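Local coordinates for protein ALDH21) (PDB 5MZ5) that oxidises succinic semialdehyde with NADP(+) as an aldehyde dehydrogenase, and probably also acts on glyceraldehyde 3-phosphate, at residues R307-I321 with D470-G482. Residues are numbered along the deposited sequence; the frame is centred on the assembly and turned at random.
Sequences RLINGGFYQGGQSCI and DSPALRVDSQPYG
The active-site wall of the aldehyde dehydrogenase fold is built here, where the loop carrying Cys320 packs on the substrate-binding loop 470-482. Tyr314, Ser319, Cys320, Arg475 and Tyr481 line the succinate site, and Cys320 also contacts NADP(+); both ligands are absent from this apo chain. Cys320 is probably the catalytic cysteine, as in other aldehyde dehydrogenases. Ile321 fills the joint between the loops. Its CG1 sits between the backbone N and the carbonyl carbon (chi1 57°), and the extended chi2 (179°) sets CD1 against Ala473. CD1 lies 3.3 Å from Ala473 O. CG2 meets the edge of the Tyr481 ring at CE1, 3.6 Å away. One face of that ring carries Arg475 CD, and Tyr481 CD2 in turn lies over the centre of the Arg475 guanidinium. On helix 301-313, Gly311 brings its CA to 3.1 Å from Ser471 OG, and a CB there would clash with this oxygen. The same OG accepts from Ala473 N and closes an ST turn. At the far end, Arg307 NH1 forms a salt bridge with Asp470 OD2 at 3.0 Å, using its syn lone pair. This oxygen lies in the guanidinium plane, while the carboxylate plane is turned 62° from it. OD2 also forms a salt bridge with Arg510 of the second subunit. An alanine here is likely to leave both arginines without their shared anion and take an acceptor from the water beside Ser471. That water donates to Asp470 OD1 and accepts from Asn310 ND2. A second water bridges Ala473 O and Tyr314 OH, and this hydroxyl is also hydrogen-bonded to Ser319 OG at 2.7 Å.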
ATOM      1  N   ARG A 307      -0.637 -33.653 -11.445  1.00 30.31           N
ATOM      2  CA  ARG A 307      -1.202 -32.299 -11.510  1.00 28.54           C
ATOM      3  C   ARG A 307      -2.005 -32.086 -12.776  1.00 30.30           C
ATOM      4  O   ARG A 307      -3.022 -31.396 -12.740  1.00 29.78           O
ATOM      5  CB  ARG A 307      -0.116 -31.227 -11.317  1.00 28.46           C
ATOM      6  CG  ARG A 307       0.604 -31.348  -9.962  1.00 30.01           C
ATOM      7  CD  ARG A 307      -0.104 -30.633  -8.840  1.00 39.22           C
ATOM      8  NE  ARG A 307      -1.218 -31.398  -8.288  1.00 48.50           N
ATOM      9  CZ  ARG A 307      -2.285 -30.854  -7.708  1.00 63.73           C
ATOM     10  NH1 ARG A 307      -2.406 -29.531  -7.624  1.00 43.86           N
ATOM     11  NH2 ARG A 307      -3.245 -31.628  -7.215  1.00 53.45           N
ATOM     12  N   LEU A 308      -1.575 -32.719 -13.886  1.00 26.99           N
ATOM     13  CA  LEU A 308      -2.300 -32.659 -15.160  1.00 26.70           C
ATOM     14  C   LEU A 308      -3.627 -33.420 -15.055  1.00 31.51           C
ATOM     15  O   LEU A 308      -4.632 -32.987 -15.629  1.00 31.37           O
ATOM     16  CB  LEU A 308      -1.454 -33.213 -16.299  1.00 26.81           C
ATOM     17  CG  LEU A 308      -0.220 -32.421 -16.702  1.00 30.75           C
ATOM     18  CD1 LEU A 308       0.520 -33.143 -17.818  1.00 31.09           C
ATOM     19  CD2 LEU A 308      -0.567 -30.985 -17.095  1.00 31.40           C
ATOM     20  N   ILE A 309      -3.636 -34.530 -14.289  1.00 28.42           N
ATOM     21  CA  ILE A 309      -4.842 -35.336 -14.013  1.00 28.74           C
ATOM     22  C   ILE A 309      -5.820 -34.482 -13.184  1.00 33.95           C
ATOM     23  O   ILE A 309      -7.000 -34.397 -13.535  1.00 33.65           O
ATOM     24  CB  ILE A 309      -4.484 -36.692 -13.321  1.00 31.56           C
ATOM     25  CG1 ILE A 309      -3.798 -37.669 -14.307  1.00 31.74           C
ATOM     26  CG2 ILE A 309      -5.703 -37.343 -12.597  1.00 31.92           C
ATOM     27  CD1 ILE A 309      -4.723 -38.249 -15.508  1.00 28.98           C
ATOM     28  N   ASN A 310      -5.311 -33.803 -12.122  1.00 31.11           N
ATOM     29  CA  ASN A 310      -6.128 -32.919 -11.290  1.00 29.83           C
ATOM     30  C   ASN A 310      -6.751 -31.813 -12.161  1.00 32.58           C
ATOM     31  O   ASN A 310      -7.960 -31.594 -12.104  1.00 31.81           O
ATOM     32  CB  ASN A 310      -5.322 -32.340 -10.116  1.00 30.32           C
ATOM     33  CG  ASN A 310      -6.121 -31.347  -9.283  1.00 46.43           C
ATOM     34  OD1 ASN A 310      -7.005 -31.711  -8.503  1.00 47.13           O
ATOM     35  ND2 ASN A 310      -5.906 -30.065  -9.513  1.00 26.79           N
ATOM     36  N   GLY A 311      -5.940 -31.185 -13.001  1.00 27.74           N
ATOM     37  CA  GLY A 311      -6.413 -30.139 -13.896  1.00 27.35           C
ATOM     38  C   GLY A 311      -7.511 -30.574 -14.844  1.00 29.59           C
ATOM     39  O   GLY A 311      -8.565 -29.933 -14.933  1.00 28.64           O
ATOM     40  N   GLY A 312      -7.255 -31.658 -15.548  1.00 25.79           N
ATOM     41  CA  GLY A 312      -8.176 -32.186 -16.541  1.00 25.53           C
ATOM     42  C   GLY A 312      -9.429 -32.885 -16.056  1.00 28.69           C
ATOM     43  O   GLY A 312     -10.401 -32.960 -16.812  1.00 28.73           O
ATOM     44  N   PHE A 313      -9.429 -33.436 -14.829  1.00 26.68           N
ATOM     45  CA  PHE A 313     -10.547 -34.266 -14.369  1.00 28.37           C
ATOM     46  C   PHE A 313     -11.083 -34.031 -12.945  1.00 42.48           C
ATOM     47  O   PHE A 313     -12.047 -34.715 -12.572  1.00 43.63           O
ATOM     48  CB  PHE A 313     -10.167 -35.750 -14.524  1.00 29.02           C
ATOM     49  CG  PHE A 313      -9.721 -36.083 -15.929  1.00 28.43           C
ATOM     50  CD1 PHE A 313     -10.652 -36.237 -16.954  1.00 29.95           C
ATOM     51  CD2 PHE A 313      -8.368 -36.155 -16.246  1.00 28.17           C
ATOM     52  CE1 PHE A 313     -10.241 -36.480 -18.261  1.00 31.39           C
ATOM     53  CE2 PHE A 313      -7.957 -36.377 -17.560  1.00 31.75           C
ATOM     54  CZ  PHE A 313      -8.894 -36.580 -18.552  1.00 30.37           C
ATOM     55  N   TYR A 314     -10.517 -33.090 -12.162  1.00 44.83           N
ATOM     56  CA  TYR A 314     -11.058 -32.781 -10.824  1.00 47.69           C
ATOM     57  C   TYR A 314     -12.430 -32.111 -11.041  1.00 50.32           C
ATOM     58  O   TYR A 314     -12.615 -31.423 -12.061  1.00 49.63           O
ATOM     59  CB  TYR A 314     -10.100 -31.874 -10.015  1.00 52.05           C
ATOM     60  CG  TYR A 314     -10.434 -30.389 -10.049  1.00 58.51           C
ATOM     61  CD1 TYR A 314     -10.342 -29.653 -11.236  1.00 60.94           C
ATOM     62  CD2 TYR A 314     -10.842 -29.721  -8.899  1.00 60.28           C
ATOM     63  CE1 TYR A 314     -10.720 -28.311 -11.285  1.00 62.40           C
ATOM     64  CE2 TYR A 314     -11.180 -28.368  -8.929  1.00 61.79           C
ATOM     65  CZ  TYR A 314     -11.113 -27.664 -10.123  1.00 72.08           C
ATOM     66  OH  TYR A 314     -11.435 -26.326 -10.139  1.00 75.33           O
ATOM     67  N   GLN A 315     -13.400 -32.355 -10.127  1.00 46.57           N
ATOM     68  CA  GLN A 315     -14.791 -31.867 -10.224  1.00 45.87           C
ATOM     69  C   GLN A 315     -15.471 -32.391 -11.512  1.00 47.28           C
ATOM     70  O   GLN A 315     -16.518 -31.890 -11.922  1.00 47.65           O
ATOM     71  CB  GLN A 315     -14.870 -30.315 -10.111  1.00 47.27           C
ATOM     72  CG  GLN A 315     -15.630 -29.800  -8.879  1.00 68.20           C
ATOM     73  CD  GLN A 315     -14.939 -30.043  -7.542  1.00 90.91           C
ATOM     74  OE1 GLN A 315     -15.574 -30.397  -6.550  1.00 88.31           O
ATOM     75  NE2 GLN A 315     -13.636 -29.824  -7.456  1.00 78.52           N
ATOM     76  N   GLY A 316     -14.849 -33.396 -12.132  1.00 41.72           N
ATOM     77  CA  GLY A 316     -15.288 -34.001 -13.384  1.00 40.40           C
ATOM     78  C   GLY A 316     -15.271 -33.044 -14.556  1.00 41.56           C
ATOM     79  O   GLY A 316     -16.115 -33.156 -15.440  1.00 40.72           O
ATOM     80  N   GLY A 317     -14.336 -32.087 -14.536  1.00 36.64           N
ATOM     81  CA  GLY A 317     -14.237 -31.042 -15.542  1.00 35.90           C
ATOM     82  C   GLY A 317     -15.330 -29.987 -15.457  1.00 39.28           C
ATOM     83  O   GLY A 317     -15.372 -29.087 -16.301  1.00 38.79           O
ATOM     84  N   GLN A 318     -16.225 -30.075 -14.434  1.00 35.49           N
ATOM     85  CA  GLN A 318     -17.324 -29.115 -14.199  1.00 34.13           C
ATOM     86  C   GLN A 318     -16.798 -27.951 -13.343  1.00 36.72           C
ATOM     87  O   GLN A 318     -17.216 -27.722 -12.198  1.00 35.48           O
ATOM     88  CB  GLN A 318     -18.553 -29.801 -13.571  1.00 35.19           C
ATOM     89  CG  GLN A 318     -19.199 -30.859 -14.486  1.00 34.10           C
ATOM     90  CD  GLN A 318     -20.490 -31.419 -13.922  1.00 44.60           C
ATOM     91  OE1 GLN A 318     -21.563 -31.374 -14.554  1.00 41.67           O
ATOM     92  NE2 GLN A 318     -20.414 -31.983 -12.729  1.00 35.16           N
ATOM     93  N   SER A 319     -15.825 -27.243 -13.919  1.00 32.99           N
ATOM     94  CA  SER A 319     -15.126 -26.134 -13.303  1.00 32.24           C
ATOM     95  C   SER A 319     -14.768 -25.143 -14.386  1.00 38.24           C
ATOM     96  O   SER A 319     -14.408 -25.533 -15.495  1.00 37.31           O
ATOM     97  CB  SER A 319     -13.859 -26.633 -12.609  1.00 33.40           C
ATOM     98  OG  SER A 319     -13.029 -25.564 -12.195  1.00 39.28           O
ATOM     99  N   CYS A 320     -14.861 -23.858 -14.054  1.00 37.32           N
ATOM    100  CA  CYS A 320     -14.548 -22.750 -14.950  1.00 38.15           C
ATOM    101  C   CYS A 320     -13.043 -22.673 -15.240  1.00 37.27           C
ATOM    102  O   CYS A 320     -12.663 -22.040 -16.216  1.00 35.81           O
ATOM    103  CB  CYS A 320     -15.095 -21.438 -14.388  1.00 40.26           C
ATOM    104  SG  CYS A 320     -16.895 -21.429 -14.127  1.00 45.50           S
ATOM    105  N   ILE A 321     -12.194 -23.370 -14.420  1.00 31.98           N
ATOM    106  CA  ILE A 321     -10.735 -23.440 -14.610  1.00 30.39           C
ATOM    107  C   ILE A 321     -10.258 -24.886 -14.903  1.00 32.28           C
ATOM    108  O   ILE A 321      -9.072 -25.180 -14.781  1.00 31.60           O
ATOM    109  CB  ILE A 321      -9.911 -22.753 -13.488  1.00 31.80           C
ATOM    110  CG1 ILE A 321     -10.235 -23.338 -12.077  1.00 31.50           C
ATOM    111  CG2 ILE A 321     -10.090 -21.234 -13.570  1.00 30.18           C
ATOM    112  CD1 ILE A 321      -9.414 -22.715 -10.861  1.00 28.33           C
ATOM    113  N   ASP A 470       2.129 -26.055 -12.114  1.00 30.61           N
ATOM    114  CA  ASP A 470       0.865 -26.674 -11.747  1.00 30.06           C
ATOM    115  C   ASP A 470      -0.069 -26.382 -12.921  1.00 33.38           C
ATOM    116  O   ASP A 470       0.242 -25.537 -13.776  1.00 31.24           O
ATOM    117  CB  ASP A 470       0.301 -26.196 -10.381  1.00 30.88           C
ATOM    118  CG  ASP A 470      -0.670 -27.169  -9.707  1.00 35.11           C
ATOM    119  OD1 ASP A 470      -1.278 -28.005 -10.418  1.00 33.66           O
ATOM    120  OD2 ASP A 470      -0.824 -27.093  -8.477  1.00 38.11           O
ATOM    121  N   SER A 471      -1.173 -27.125 -12.997  1.00 30.52           N
ATOM    122  CA  SER A 471      -2.176 -27.002 -14.040  1.00 29.87           C
ATOM    123  C   SER A 471      -2.998 -25.721 -13.789  1.00 32.25           C
ATOM    124  O   SER A 471      -2.977 -25.204 -12.654  1.00 31.89           O
ATOM    125  CB  SER A 471      -3.083 -28.233 -14.042  1.00 31.43           C
ATOM    126  OG  SER A 471      -4.257 -27.973 -13.287  1.00 39.27           O
ATOM    127  N   PRO A 472      -3.771 -25.232 -14.800  1.00 26.50           N
ATOM    128  CA  PRO A 472      -4.589 -24.013 -14.588  1.00 25.60           C
ATOM    129  C   PRO A 472      -5.750 -24.182 -13.593  1.00 28.50           C
ATOM    130  O   PRO A 472      -6.425 -23.196 -13.291  1.00 27.71           O
ATOM    131  CB  PRO A 472      -5.152 -23.721 -15.995  1.00 28.37           C
ATOM    132  CG  PRO A 472      -5.143 -25.074 -16.697  1.00 31.63           C
ATOM    133  CD  PRO A 472      -3.899 -25.733 -16.192  1.00 27.34           C
ATOM    134  N   ALA A 473      -6.011 -25.415 -13.110  1.00 25.10           N
ATOM    135  CA  ALA A 473      -7.120 -25.669 -12.198  1.00 26.20           C
ATOM    136  C   ALA A 473      -6.853 -25.232 -10.736  1.00 32.44           C
ATOM    137  O   ALA A 473      -7.726 -25.384  -9.880  1.00 34.39           O
ATOM    138  CB  ALA A 473      -7.554 -27.125 -12.275  1.00 27.08           C
ATOM    139  N   LEU A 474      -5.715 -24.586 -10.484  1.00 27.98           N
ATOM    140  CA  LEU A 474      -5.350 -24.104  -9.162  1.00 27.07           C
ATOM    141  C   LEU A 474      -5.953 -22.743  -8.812  1.00 30.02           C
ATOM    142  O   LEU A 474      -5.832 -21.785  -9.569  1.00 29.68           O
ATOM    143  CB  LEU A 474      -3.820 -24.103  -8.992  1.00 27.46           C
ATOM    144  CG  LEU A 474      -3.244 -23.688  -7.625  1.00 32.06           C
ATOM    145  CD1 LEU A 474      -3.676 -24.651  -6.513  1.00 32.75           C
ATOM    146  CD2 LEU A 474      -1.722 -23.623  -7.694  1.00 32.64           C
ATOM    147  N   ARG A 475      -6.606 -22.677  -7.650  1.00 26.20           N
ATOM    148  CA  ARG A 475      -7.138 -21.455  -7.084  1.00 26.49           C
ATOM    149  C   ARG A 475      -6.928 -21.391  -5.569  1.00 30.37           C
ATOM    150  O   ARG A 475      -7.376 -22.280  -4.841  1.00 29.99           O
ATOM    151  CB  ARG A 475      -8.624 -21.232  -7.426  1.00 27.84           C
ATOM    152  CG  ARG A 475      -9.111 -19.848  -6.920  1.00 24.67           C
ATOM    153  CD  ARG A 475     -10.610 -19.705  -6.945  1.00 26.31           C
ATOM    154  NE  ARG A 475     -11.026 -18.394  -6.447  1.00 26.46           N
ATOM    155  CZ  ARG A 475     -12.280 -17.961  -6.440  1.00 42.51           C
ATOM    156  NH1 ARG A 475     -13.262 -18.740  -6.876  1.00 28.78           N
ATOM    157  NH2 ARG A 475     -12.560 -16.733  -6.021  1.00 32.50           N
ATOM    158  N   VAL A 476      -6.286 -20.309  -5.101  1.00 27.48           N
ATOM    159  CA  VAL A 476      -6.138 -20.005  -3.682  1.00 26.91           C
ATOM    160  C   VAL A 476      -7.259 -18.992  -3.412  1.00 30.02           C
ATOM    161  O   VAL A 476      -7.423 -18.034  -4.167  1.00 26.66           O
ATOM    162  CB  VAL A 476      -4.732 -19.484  -3.279  1.00 29.79           C
ATOM    163  CG1 VAL A 476      -4.655 -19.235  -1.768  1.00 29.30           C
ATOM    164  CG2 VAL A 476      -3.653 -20.475  -3.704  1.00 29.69           C
ATOM    165  N   ASP A 477      -8.025 -19.197  -2.330  1.00 28.94           N
ATOM    166  CA  ASP A 477      -9.201 -18.380  -2.021  1.00 28.57           C
ATOM    167  C   ASP A 477      -8.886 -16.900  -1.684  1.00 33.08           C
ATOM    168  O   ASP A 477      -9.813 -16.081  -1.640  1.00 32.71           O
ATOM    169  CB  ASP A 477     -10.048 -19.063  -0.951  1.00 30.03           C
ATOM    170  CG  ASP A 477     -10.601 -20.392  -1.457  1.00 36.42           C
ATOM    171  OD1 ASP A 477     -11.535 -20.373  -2.281  1.00 37.24           O
ATOM    172  OD2 ASP A 477     -10.038 -21.440  -1.101  1.00 43.33           O
ATOM    173  N   SER A 478      -7.582 -16.543  -1.582  1.00 27.95           N
ATOM    174  CA  SER A 478      -7.149 -15.166  -1.367  1.00 26.75           C
ATOM    175  C   SER A 478      -6.605 -14.491  -2.638  1.00 30.53           C
ATOM    176  O   SER A 478      -6.369 -13.278  -2.634  1.00 31.17           O
ATOM    177  CB  SER A 478      -6.114 -15.103  -0.245  1.00 27.51           C
ATOM    178  OG  SER A 478      -4.936 -15.799  -0.604  1.00 31.62           O
ATOM    179  N   GLN A 479      -6.348 -15.280  -3.700  1.00 25.82           N
ATOM    180  CA  GLN A 479      -5.780 -14.750  -4.940  1.00 24.88           C
ATOM    181  C   GLN A 479      -6.794 -13.903  -5.741  1.00 28.17           C
ATOM    182  O   GLN A 479      -7.996 -14.179  -5.643  1.00 28.19           O
ATOM    183  CB  GLN A 479      -5.249 -15.909  -5.810  1.00 25.28           C
ATOM    184  CG  GLN A 479      -6.260 -16.453  -6.833  1.00 26.55           C
ATOM    185  CD  GLN A 479      -5.750 -17.626  -7.599  1.00 33.41           C
ATOM    186  OE1 GLN A 479      -5.179 -18.564  -7.031  1.00 27.78           O
ATOM    187  NE2 GLN A 479      -5.961 -17.604  -8.908  1.00 23.14           N
ATOM    188  N   PRO A 480      -6.359 -12.925  -6.584  1.00 23.87           N
ATOM    189  CA  PRO A 480      -7.344 -12.252  -7.461  1.00 22.89           C
ATOM    190  C   PRO A 480      -7.744 -13.255  -8.555  1.00 29.26           C
ATOM    191  O   PRO A 480      -6.896 -13.744  -9.304  1.00 29.58           O
ATOM    192  CB  PRO A 480      -6.594 -11.031  -7.993  1.00 23.43           C
ATOM    193  CG  PRO A 480      -5.139 -11.399  -7.898  1.00 27.99           C
ATOM    194  CD  PRO A 480      -4.975 -12.443  -6.824  1.00 24.61           C
ATOM    195  N   TYR A 481      -9.009 -13.666  -8.538  1.00 26.26           N
ATOM    196  CA  TYR A 481      -9.528 -14.675  -9.452  1.00 26.58           C
ATOM    197  C   TYR A 481     -10.571 -14.081 -10.397  1.00 28.63           C
ATOM    198  O   TYR A 481     -11.540 -13.467  -9.964  1.00 26.59           O
ATOM    199  CB  TYR A 481     -10.079 -15.875  -8.649  1.00 28.03           C
ATOM    200  CG  TYR A 481     -10.830 -16.884  -9.492  1.00 29.42           C
ATOM    201  CD1 TYR A 481     -10.155 -17.897 -10.168  1.00 31.43           C
ATOM    202  CD2 TYR A 481     -12.215 -16.811  -9.632  1.00 29.91           C
ATOM    203  CE1 TYR A 481     -10.844 -18.822 -10.953  1.00 32.39           C
ATOM    204  CE2 TYR A 481     -12.909 -17.712 -10.436  1.00 31.04           C
ATOM    205  CZ  TYR A 481     -12.221 -18.724 -11.084  1.00 42.95           C
ATOM    206  OH  TYR A 481     -12.919 -19.614 -11.871  1.00 50.78           O
ATOM    207  N   GLY A 482     -10.364 -14.305 -11.678  1.00 25.91           N
ATOM    208  CA  GLY A 482     -11.233 -13.782 -12.719  1.00 25.61           C
ATOM    209  C   GLY A 482     -10.505 -13.735 -14.035  1.00 32.32           C
ATOM    210  O   GLY A 482      -9.356 -14.188 -14.137  1.00 32.84           O
TER
HETATM  211  O   HOH W   1      -3.813 -28.818 -10.830  1.00 37.37           O
HETATM  212  O   HOH W   2     -10.256 -25.603  -7.800  1.00 60.72           O